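Local structure of glucosamine 6-phosphate N-acetyltransferase (Arabidopsis thaliana, 3T90) at residues L100-K103 with V104-L108; M109-C112 with K113-G116; N128-F131 with Y132-G136. The protein catalyses the transfer of an acetyl group from acetyl-CoA to D-glucosamine 6-phosphate, a step in making UDP-N-acetylglucosamine, and works as a homodimer. All coordinates share one frame; numbering follows the deposited sequence. Where two conformers were deposited one is given.

Interaction 1 (L100-K103 with V104-L108); sequences LGKK and VVEFL
Val104 N donates to Leu100 O at 3.0 Å, the first of four successive i to i+4 bonds that build the opening turns of helix 100-114. Val104 CG2 also rests against that oxygen, 3.6 Å from Leu100 O. One residue on, Val105 N reaches Gly101 O at 2.9 Å. The CG2 methyl of Val105 stands beside its own backbone N, which brings it within 3.3 Å of Gly101 O. Glu106 carries the polar contact. Its N binds Lys102 O at 2.8 Å, while its side chain runs back over the preceding turn to a salt bridge, Lys102 NZ to Glu106 OE2 at 2.6 Å. Lys102 starts with CG anti to the backbone N (chi1 176°), stays extended to CE and bends only at the last torsion (chi4 -71°), which turns NZ toward OE2. The ammonium meets OE2 from above the carboxylate plane, 35° out of it, and Lys102 CG and CE also lie close to the acid. Next, Phe107 N donates to Lys103 O at 3.0 Å, its CB beside that oxygen and its ring leading away from Lys103. Leu108 N closes the following turn on Val104 O. The acetyl-CoA site probably includes Gly97 to Lys102, at the start of this helix; the sulfonate of a HEPES molecule, probably from the crystallisation liquor, accepts a hydrogen bond from Gly101 N, consistent with an anion pocket there. As the crossover helix of the beta-alpha-beta unit that links the parallel strands 82-91 and 119-124, it lays Leu100 and Val104 on strands 51-58 and 63-74, Phe107 on strands 5-9 and 51-58, and Leu108 on strand 63-74.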
ATOM      1  N   LEU A 100      20.960  -9.560   4.913  1.00 15.80           N
ATOM      2  CA  LEU A 100      20.642  -8.474   4.000  1.00 13.42           C
ATOM      3  C   LEU A 100      19.175  -8.040   4.064  1.00 12.18           C
ATOM      4  O   LEU A 100      18.866  -6.852   3.923  1.00 11.90           O
ATOM      5  CB  LEU A 100      21.025  -8.878   2.568  1.00 13.30           C
ATOM      6  CG  LEU A 100      22.516  -9.214   2.312  1.00 12.33           C
ATOM      7  CD1 LEU A 100      22.649  -9.388   0.814  1.00 13.10           C
ATOM      8  CD2 LEU A 100      23.480  -8.060   2.818  1.00 15.86           C
ATOM      9  N   GLY A 101      18.268  -9.005   4.250  1.00 12.67           N
ATOM     10  CA  GLY A 101      16.890  -8.564   4.273  1.00 11.31           C
ATOM     11  C   GLY A 101      16.561  -7.696   5.454  1.00 11.31           C
ATOM     12  O   GLY A 101      15.853  -6.704   5.302  1.00 10.43           O
ATOM     13  N   LYS A 102      17.194  -7.966   6.624  1.00 11.52           N
ATOM     14  CA  LYS A 102      16.977  -7.083   7.784  1.00 12.70           C
ATOM     15  C   LYS A 102      17.486  -5.667   7.463  1.00 10.05           C
ATOM     16  O   LYS A 102      16.891  -4.647   7.860  1.00 10.56           O
ATOM     17  CB  LYS A 102      17.671  -7.664   9.021  1.00 14.34           C
ATOM     18  CG  LYS A 102      17.580  -6.763  10.289  1.00 18.60           C
ATOM     19  CD  LYS A 102      17.826  -7.665  11.538  1.00 25.37           C
ATOM     20  CE  LYS A 102      17.584  -6.933  12.851  1.00 30.33           C
ATOM     21  NZ  LYS A 102      18.643  -5.910  13.141  1.00 32.22           N
ATOM     22  N   LYS A 103      18.660  -5.598   6.822  1.00 10.51           N
ATOM     23  CA  LYS A 103      19.228  -4.287   6.477  1.00 12.12           C
ATOM     24  C   LYS A 103      18.278  -3.486   5.557  1.00  9.76           C
ATOM     25  O   LYS A 103      18.124  -2.255   5.703  1.00 10.56           O
ATOM     26  CB  LYS A 103      20.656  -4.426   5.839  1.00 12.33           C
ATOM     27  CG  LYS A 103      21.737  -4.999   6.757  1.00 19.80           C
ATOM     28  CD  LYS A 103      23.103  -5.005   6.053  1.00 25.59           C
ATOM     29  CE  LYS A 103      24.191  -5.356   7.062  1.00 36.03           C
ATOM     30  NZ  LYS A 103      23.910  -4.746   8.419  1.00 38.91           N
ATOM     31  N   VAL A 104      17.704  -4.183   4.572  1.00  9.24           N
ATOM     32  CA  VAL A 104      16.739  -3.533   3.677  1.00  9.95           C
ATOM     33  C   VAL A 104      15.538  -3.038   4.451  1.00  9.01           C
ATOM     34  O   VAL A 104      15.170  -1.875   4.318  1.00  8.42           O
ATOM     35  CB  VAL A 104      16.340  -4.473   2.564  1.00  9.15           C
ATOM     36  CG1 VAL A 104      15.156  -3.890   1.775  1.00  9.45           C
ATOM     37  CG2 VAL A 104      17.488  -4.583   1.551  1.00 11.19           C
ATOM     38  N   VAL A 105      14.977  -3.905   5.303  1.00  9.46           N
ATOM     39  CA  VAL A 105      13.765  -3.503   5.993  1.00  9.88           C
ATOM     40  C   VAL A 105      14.037  -2.347   6.936  1.00  8.18           C
ATOM     41  O   VAL A 105      13.219  -1.414   7.052  1.00  9.54           O
ATOM     42  CB  VAL A 105      13.176  -4.709   6.751  1.00 10.41           C
ATOM     43  CG1 VAL A 105      12.062  -4.315   7.702  1.00 15.08           C
ATOM     44  CG2 VAL A 105      12.697  -5.743   5.754  1.00 13.01           C
ATOM     45  N   GLU A 106      15.189  -2.419   7.633  1.00 10.88           N
ATOM     46  CA  GLU A 106      15.485  -1.324   8.534  1.00 11.60           C
ATOM     47  C   GLU A 106      15.720  -0.026   7.810  1.00 11.39           C
ATOM     48  O   GLU A 106      15.319   1.028   8.303  1.00 10.91           O
ATOM     49  CB  GLU A 106      16.713  -1.640   9.397  1.00 12.57           C
ATOM     50  CG  GLU A 106      16.348  -2.703  10.458  1.00 18.93           C
ATOM     51  CD  GLU A 106      17.578  -3.172  11.227  1.00 24.76           C
ATOM     52  OE1 GLU A 106      18.705  -3.030  10.716  1.00 30.15           O
ATOM     53  OE2 GLU A 106      17.429  -3.698  12.343  1.00 29.60           O
ATOM     54  N   PHE A 107      16.366  -0.067   6.638  1.00 10.61           N
ATOM     55  CA  PHE A 107      16.540   1.169   5.861  1.00  9.69           C
ATOM     56  C   PHE A 107      15.168   1.818   5.528  1.00  9.23           C
ATOM     57  O   PHE A 107      15.001   3.041   5.642  1.00  9.73           O
ATOM     58  CB  PHE A 107      17.338   0.806   4.598  1.00  9.98           C
ATOM     59  CG  PHE A 107      17.641   1.944   3.647  1.00 11.36           C
ATOM     60  CD1 PHE A 107      18.929   2.470   3.572  1.00 13.51           C
ATOM     61  CD2 PHE A 107      16.662   2.386   2.720  1.00 12.77           C
ATOM     62  CE1 PHE A 107      19.236   3.435   2.619  1.00 12.81           C
ATOM     63  CE2 PHE A 107      16.962   3.392   1.755  1.00 15.30           C
ATOM     64  CZ  PHE A 107      18.229   3.907   1.663  1.00 13.27           C
ATOM     65  N   LEU A 108      14.218   0.971   5.064  1.00  9.92           N
ATOM     66  CA  LEU A 108      12.922   1.517   4.751  1.00  9.14           C
ATOM     67  C   LEU A 108      12.149   1.965   5.979  1.00  8.99           C
ATOM     68  O   LEU A 108      11.448   2.983   5.857  1.00  9.13           O
ATOM     69  CB  LEU A 108      12.155   0.416   4.019  1.00  8.17           C
ATOM     70  CG  LEU A 108      12.820  -0.123   2.736  1.00  7.06           C
ATOM     71  CD1 LEU A 108      12.136  -1.398   2.213  1.00 11.17           C
ATOM     72  CD2 LEU A 108      12.738   0.942   1.626  1.00  9.99           C
TER

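Interaction 2 (M109-C112 with K113-G116)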
ATOM      1  N   MET A 109      12.286   1.263   7.097  1.00  9.16           N
ATOM      2  CA  MET A 109      11.608   1.744   8.328  1.00 11.54           C
ATOM      3  C   MET A 109      12.223   3.057   8.767  1.00 12.02           C
ATOM      4  O   MET A 109      11.495   4.003   9.123  1.00 10.77           O
ATOM      5  CB  MET A 109      11.798   0.724   9.417  1.00 10.82           C
ATOM      6  CG  MET A 109      10.983  -0.514   9.196  1.00 14.64           C
ATOM      7  SD  MET A 109      11.451  -1.692  10.539  1.00 22.10           S
ATOM      8  CE  MET A 109      10.026  -2.686  10.268  1.00 22.47           C
ATOM      9  N   ASP A 110      13.533   3.160   8.650  1.00 11.36           N
ATOM     10  CA  ASP A 110      14.193   4.423   9.058  1.00 11.96           C
ATOM     11  C   ASP A 110      13.692   5.600   8.202  1.00 10.87           C
ATOM     12  O   ASP A 110      13.367   6.695   8.654  1.00 12.07           O
ATOM     13  CB  ASP A 110      15.737   4.311   8.863  1.00 12.45           C
ATOM     14  CG  ASP A 110      16.430   3.415   9.878  1.00 16.55           C
ATOM     15  OD1 ASP A 110      15.865   3.084  10.934  1.00 18.76           O
ATOM     16  OD2 ASP A 110      17.581   3.024   9.525  1.00 16.50           O
ATOM     17  N   HIS A 111      13.535   5.383   6.892  1.00 10.35           N
ATOM     18  CA  HIS A 111      13.015   6.394   6.027  1.00 10.21           C
ATOM     19  C   HIS A 111      11.568   6.794   6.448  1.00  9.69           C
ATOM     20  O   HIS A 111      11.236   7.995   6.559  1.00 11.16           O
ATOM     21  CB  HIS A 111      12.981   5.822   4.572  1.00  9.69           C
ATOM     22  CG  HIS A 111      12.451   6.828   3.629  1.00 10.92           C
ATOM     23  ND1 HIS A 111      13.128   8.005   3.313  1.00 17.17           N
ATOM     24  CD2 HIS A 111      11.237   6.908   3.024  1.00 13.04           C
ATOM     25  CE1 HIS A 111      12.373   8.710   2.484  1.00 15.58           C
ATOM     26  NE2 HIS A 111      11.219   8.087   2.316  1.00 12.40           N
ATOM     27  N   CYS A 112      10.730   5.811   6.693  1.00 10.23           N
ATOM     28  CA  CYS A 112       9.366   6.152   7.033  1.00 11.30           C
ATOM     29  C   CYS A 112       9.298   6.871   8.393  1.00 11.30           C
ATOM     30  O   CYS A 112       8.485   7.794   8.510  1.00 10.58           O
ATOM     31  CB  CYS A 112       8.550   4.916   7.158  1.00 11.73           C
ATOM     32  SG  CYS A 112       8.221   4.155   5.524  1.00 14.59           S
ATOM     33  N   LYS A 113      10.119   6.491   9.377  1.00 12.33           N
ATOM     34  CA  LYS A 113      10.092   7.157  10.688  1.00 12.12           C
ATOM     35  C   LYS A 113      10.511   8.596  10.462  1.00 12.09           C
ATOM     36  O   LYS A 113       9.855   9.557  10.980  1.00 13.97           O
ATOM     37  CB  LYS A 113      11.013   6.450  11.636  1.00 12.74           C
ATOM     38  CG  LYS A 113      10.869   7.120  12.995  1.00 17.64           C
ATOM     39  CD  LYS A 113      11.987   6.727  13.911  1.00 19.89           C
ATOM     40  CE  LYS A 113      12.017   5.343  14.331  1.00 27.92           C
ATOM     41  NZ  LYS A 113      12.993   5.418  15.498  1.00 28.33           N
ATOM     42  N   SER A 114      11.553   8.807   9.652  1.00 12.89           N
ATOM     43  CA  SER A 114      12.035  10.145   9.354  0.69 13.69           C
ATOM     44  C   SER A 114      11.025  11.030   8.595  1.00 12.97           C
ATOM     45  O   SER A 114      11.000  12.243   8.774  1.00 16.52           O
ATOM     46  CB  SER A 114      13.358  10.073   8.581  0.69 15.23           C
ATOM     47  OG  SER A 114      13.162   9.780   7.219  0.69 20.99           O
ATOM     48  N   MET A 115      10.171  10.420   7.780  1.00 11.43           N
ATOM     49  CA  MET A 115       9.121  11.141   7.083  1.00 11.47           C
ATOM     50  C   MET A 115       7.881  11.406   7.922  1.00 12.52           C
ATOM     51  O   MET A 115       6.895  11.946   7.405  1.00 14.93           O
ATOM     52  CB  MET A 115       8.707  10.337   5.787  1.00 13.25           C
ATOM     53  CG  MET A 115       9.862  10.227   4.835  1.00 14.43           C
ATOM     54  SD  MET A 115      10.267  11.803   4.055  1.00 21.27           S
ATOM     55  CE  MET A 115       8.790  12.029   3.075  1.00 30.91           C
ATOM     56  N   GLY A 116       7.911  10.955   9.163  1.00 11.43           N
ATOM     57  CA  GLY A 116       6.790  11.180  10.060  1.00 11.20           C
ATOM     58  C   GLY A 116       5.634  10.227   9.879  1.00 11.34           C
ATOM     59  O   GLY A 116       4.524  10.528  10.285  1.00 11.97           O
TER
HETATM   60  O   HOH W   1      15.225   9.203   5.419  1.00 48.34           O
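The imidazole of His111 carries Met115 over one face: CG sits 3.5 Å above the ring plane, displaced toward the rim on the NE2 side, a CH-pi contact with Met115 CG 3.9 Å from the ring centroid. Met115 SD lies obliquely, 4.6 Å from that centroid, because the chain folds at chi2 (-71°) and again at chi3 (-67°). Both ring nitrogens have partners: NE2 is hydrogen-bonded to the backbone oxygen of Asp49, and ND1 shares a water with Ser114 OG in one of its two conformers. The bond to Asp49 likely holds the ring's rotation, the water being a looser second tie. His111 O accepts from Met115 N at 2.9 Å. In that same conformer Ser114 OG adds a second donor, 2.7 Å from His111 O and well off the line of the carbonyl. Lys113 N to Met109 O and Ser114 N to Asp110 O keep the helical pattern. Met109 packs on Lys146 and Lys113 on Phe148 of the second subunit. Gly116, first to leave helical angles, has positive phi and, with its N on Lys113 O at 3.0 Å and a second bond back into the last turn, makes the Schellman motif closing helix 100-114 of the GNAT fold.

Interaction 3 (N128-F131 with Y132-G136); sequences NKVF and YEKCG
Phe131 and Tyr132 form an edge-to-face (T-shaped) aromatic pair on helix 129-133, the short helix of the GNAT fold whose Tyr132, Glu133 and Lys134 probably contribute to the acetyl-CoA site. The ring planes stand at 87° with centroids 4.8 Å apart, and Phe131 CD2 lies 3.5 Å above the Tyr132 ring, over its centre. Phe131 points its CG anti to the backbone N (chi1 174°) while Tyr132 keeps CG beside its own N (chi1 -69°); these torsions bring the rings across each other. Tyr132 is also packed against Leu122 and Cys124 of strand 119-124 and Met144 of the second subunit, and its OH is hydrogen-bonded to a HEPES molecule, probably from the crystallisation liquor. Replacing Tyr132 with an alanine would probably leave the Phe131 edge without its facing ring and the HEPES without its hydroxyl partner. Along the backbone, Tyr132 N donates to Asn128 O at 3.3 Å and Glu133 N to Lys129 O at 2.9 Å. Lys129 CE passes 3.4 Å from Glu133 OE2, its ammonium beyond salt-bridge range. Gly136, at positive phi, ends the helix in a Schellman motif. Cys135 SG sits obliquely to the Phe131 ring, 4.6 Å from its centroid.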
ATOM      1  N   ASN A 128       7.403 -16.582   7.088  1.00 14.78           N
ATOM      2  CA  ASN A 128       8.315 -15.436   7.285  1.00 14.30           C
ATOM      3  C   ASN A 128       7.890 -14.499   8.433  1.00 13.01           C
ATOM      4  O   ASN A 128       8.567 -13.492   8.643  1.00 13.60           O
ATOM      5  CB  ASN A 128       8.472 -14.699   5.946  1.00 13.87           C
ATOM      6  CG  ASN A 128       9.272 -15.504   4.936  1.00 19.36           C
ATOM      7  OD1 ASN A 128      10.296 -16.118   5.282  1.00 26.11           O
ATOM      8  ND2 ASN A 128       8.859 -15.466   3.675  1.00 20.62           N
ATOM      9  N   LYS A 129       6.808 -14.803   9.178  1.00 13.03           N
ATOM     10  CA  LYS A 129       6.393 -14.046  10.339  1.00 13.71           C
ATOM     11  C   LYS A 129       7.597 -13.840  11.269  1.00 12.91           C
ATOM     12  O   LYS A 129       7.847 -12.714  11.683  1.00 13.67           O
ATOM     13  CB  LYS A 129       5.248 -14.724  11.112  1.00 13.78           C
ATOM     14  CG  LYS A 129       4.745 -13.925  12.309  1.00 16.39           C
ATOM     15  CD  LYS A 129       3.538 -14.693  12.961  1.00 21.45           C
ATOM     16  CE  LYS A 129       4.142 -15.494  14.123  1.00 28.30           C
ATOM     17  NZ  LYS A 129       3.531 -16.764  14.714  1.00 35.01           N
ATOM     18  N   VAL A 130       8.327 -14.921  11.593  1.00 14.84           N
ATOM     19  CA  VAL A 130       9.336 -14.778  12.622  1.00 15.32           C
ATOM     20  C   VAL A 130      10.477 -13.865  12.158  1.00 15.69           C
ATOM     21  O   VAL A 130      11.004 -13.135  12.978  1.00 17.31           O
ATOM     22  CB  VAL A 130       9.845 -16.201  13.082  1.00 17.41           C
ATOM     23  CG1 VAL A 130      10.987 -16.125  14.007  1.00 22.66           C
ATOM     24  CG2 VAL A 130       8.683 -16.949  13.806  1.00 19.26           C
ATOM     25  N   PHE A 131      10.827 -13.872  10.872  1.00 13.00           N
ATOM     26  CA  PHE A 131      11.792 -12.954  10.327  1.00 13.34           C
ATOM     27  C   PHE A 131      11.432 -11.501  10.618  1.00 13.68           C
ATOM     28  O   PHE A 131      12.231 -10.703  11.099  1.00 13.29           O
ATOM     29  CB  PHE A 131      11.986 -13.141   8.803  1.00 14.96           C
ATOM     30  CG  PHE A 131      12.882 -12.108   8.208  1.00 19.07           C
ATOM     31  CD1 PHE A 131      14.290 -12.200   8.290  1.00 24.03           C
ATOM     32  CD2 PHE A 131      12.333 -11.023   7.558  1.00 19.70           C
ATOM     33  CE1 PHE A 131      15.056 -11.174   7.704  1.00 21.71           C
ATOM     34  CE2 PHE A 131      13.126  -9.985   6.969  1.00 23.56           C
ATOM     35  CZ  PHE A 131      14.496 -10.090   7.097  1.00 23.73           C
ATOM     36  N   TYR A 132      10.193 -11.147  10.278  1.00 12.74           N
ATOM     37  CA  TYR A 132       9.776  -9.782  10.473  1.00 11.73           C
ATOM     38  C   TYR A 132       9.567  -9.440  11.932  1.00 12.39           C
ATOM     39  O   TYR A 132       9.714  -8.279  12.287  1.00 13.30           O
ATOM     40  CB  TYR A 132       8.519  -9.462   9.607  1.00 11.28           C
ATOM     41  CG  TYR A 132       8.872  -9.442   8.135  1.00 12.08           C
ATOM     42  CD1 TYR A 132       9.633  -8.384   7.641  1.00 12.00           C
ATOM     43  CD2 TYR A 132       8.564 -10.498   7.283  1.00 10.96           C
ATOM     44  CE1 TYR A 132       9.985  -8.323   6.285  1.00 14.55           C
ATOM     45  CE2 TYR A 132       8.944 -10.478   5.954  1.00 13.32           C
ATOM     46  CZ  TYR A 132       9.641  -9.390   5.469  1.00 17.70           C
ATOM     47  OH  TYR A 132       9.961  -9.360   4.112  1.00 21.69           O
ATOM     48  N   GLU A 133       9.224 -10.421  12.762  1.00 12.83           N
ATOM     49  CA  GLU A 133       9.221 -10.126  14.217  1.00 15.58           C
ATOM     50  C   GLU A 133      10.604  -9.680  14.709  1.00 17.71           C
ATOM     51  O   GLU A 133      10.695  -8.834  15.632  1.00 18.21           O
ATOM     52  CB  GLU A 133       8.694 -11.330  15.038  1.00 14.70           C
ATOM     53  CG  GLU A 133       7.189 -11.640  14.770  1.00 15.72           C
ATOM     54  CD  GLU A 133       6.671 -12.883  15.540  1.00 18.11           C
ATOM     55  OE1 GLU A 133       7.450 -13.851  15.693  1.00 30.88           O
ATOM     56  OE2 GLU A 133       5.504 -12.898  15.886  1.00 27.53           O
ATOM     57  N   LYS A 134      11.644 -10.225  14.091  1.00 17.55           N
ATOM     58  CA  LYS A 134      13.013  -9.822  14.426  1.00 19.47           C
ATOM     59  C   LYS A 134      13.342  -8.415  14.049  1.00 19.21           C
ATOM     60  O   LYS A 134      14.304  -7.877  14.585  1.00 20.60           O
ATOM     61  CB  LYS A 134      14.048 -10.771  13.826  1.00 20.38           C
ATOM     62  CG  LYS A 134      14.057 -12.102  14.569  1.00 24.00           C
ATOM     63  CD  LYS A 134      13.387 -12.069  15.932  1.00 30.68           C
ATOM     64  CE  LYS A 134      13.043 -13.464  16.402  1.00 35.98           C
ATOM     65  NZ  LYS A 134      12.381 -14.219  15.248  1.00 35.33           N
ATOM     66  N   CYS A 135      12.512  -7.796  13.179  1.00 15.43           N
ATOM     67  CA  CYS A 135      12.634  -6.385  12.697  1.00 16.04           C
ATOM     68  C   CYS A 135      11.702  -5.513  13.496  1.00 15.59           C
ATOM     69  O   CYS A 135      11.569  -4.312  13.168  1.00 17.58           O
ATOM     70  CB  CYS A 135      12.295  -6.281  11.205  1.00 16.01           C
ATOM     71  SG  CYS A 135      13.424  -7.221  10.100  1.00 21.42           S
ATOM     72  N   GLY A 136      11.079  -6.039  14.565  1.00 13.81           N
ATOM     73  CA  GLY A 136      10.225  -5.268  15.469  1.00 14.57           C
ATOM     74  C   GLY A 136       8.763  -5.236  15.063  1.00 13.30           C
ATOM     75  O   GLY A 136       7.954  -4.419  15.585  1.00 14.81           O
TER

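In the fold
From the N terminus, strand 82-91 leads into helix 100-114, which holds interaction 1 over its first nine residues and interaction 2 at its C-terminal end. The chain then runs through strand 119-124 into helix 129-133, site of interaction 3. All three are local: each closes helical turns, and interactions 2 and 3 also the C-terminal turn that ends their helix; they follow in series, none nesting or crossing. Interactions 1 and 3 meet in space: Phe131 CZ packs on the Gly101 and Lys102 backbone, and Tyr132 CE1 on Val105 CG2, joining both helices at the probable acetyl-CoA site. Met109 CE touches Cys135 O, linking interaction 2 to 3, and both also reach the second subunit.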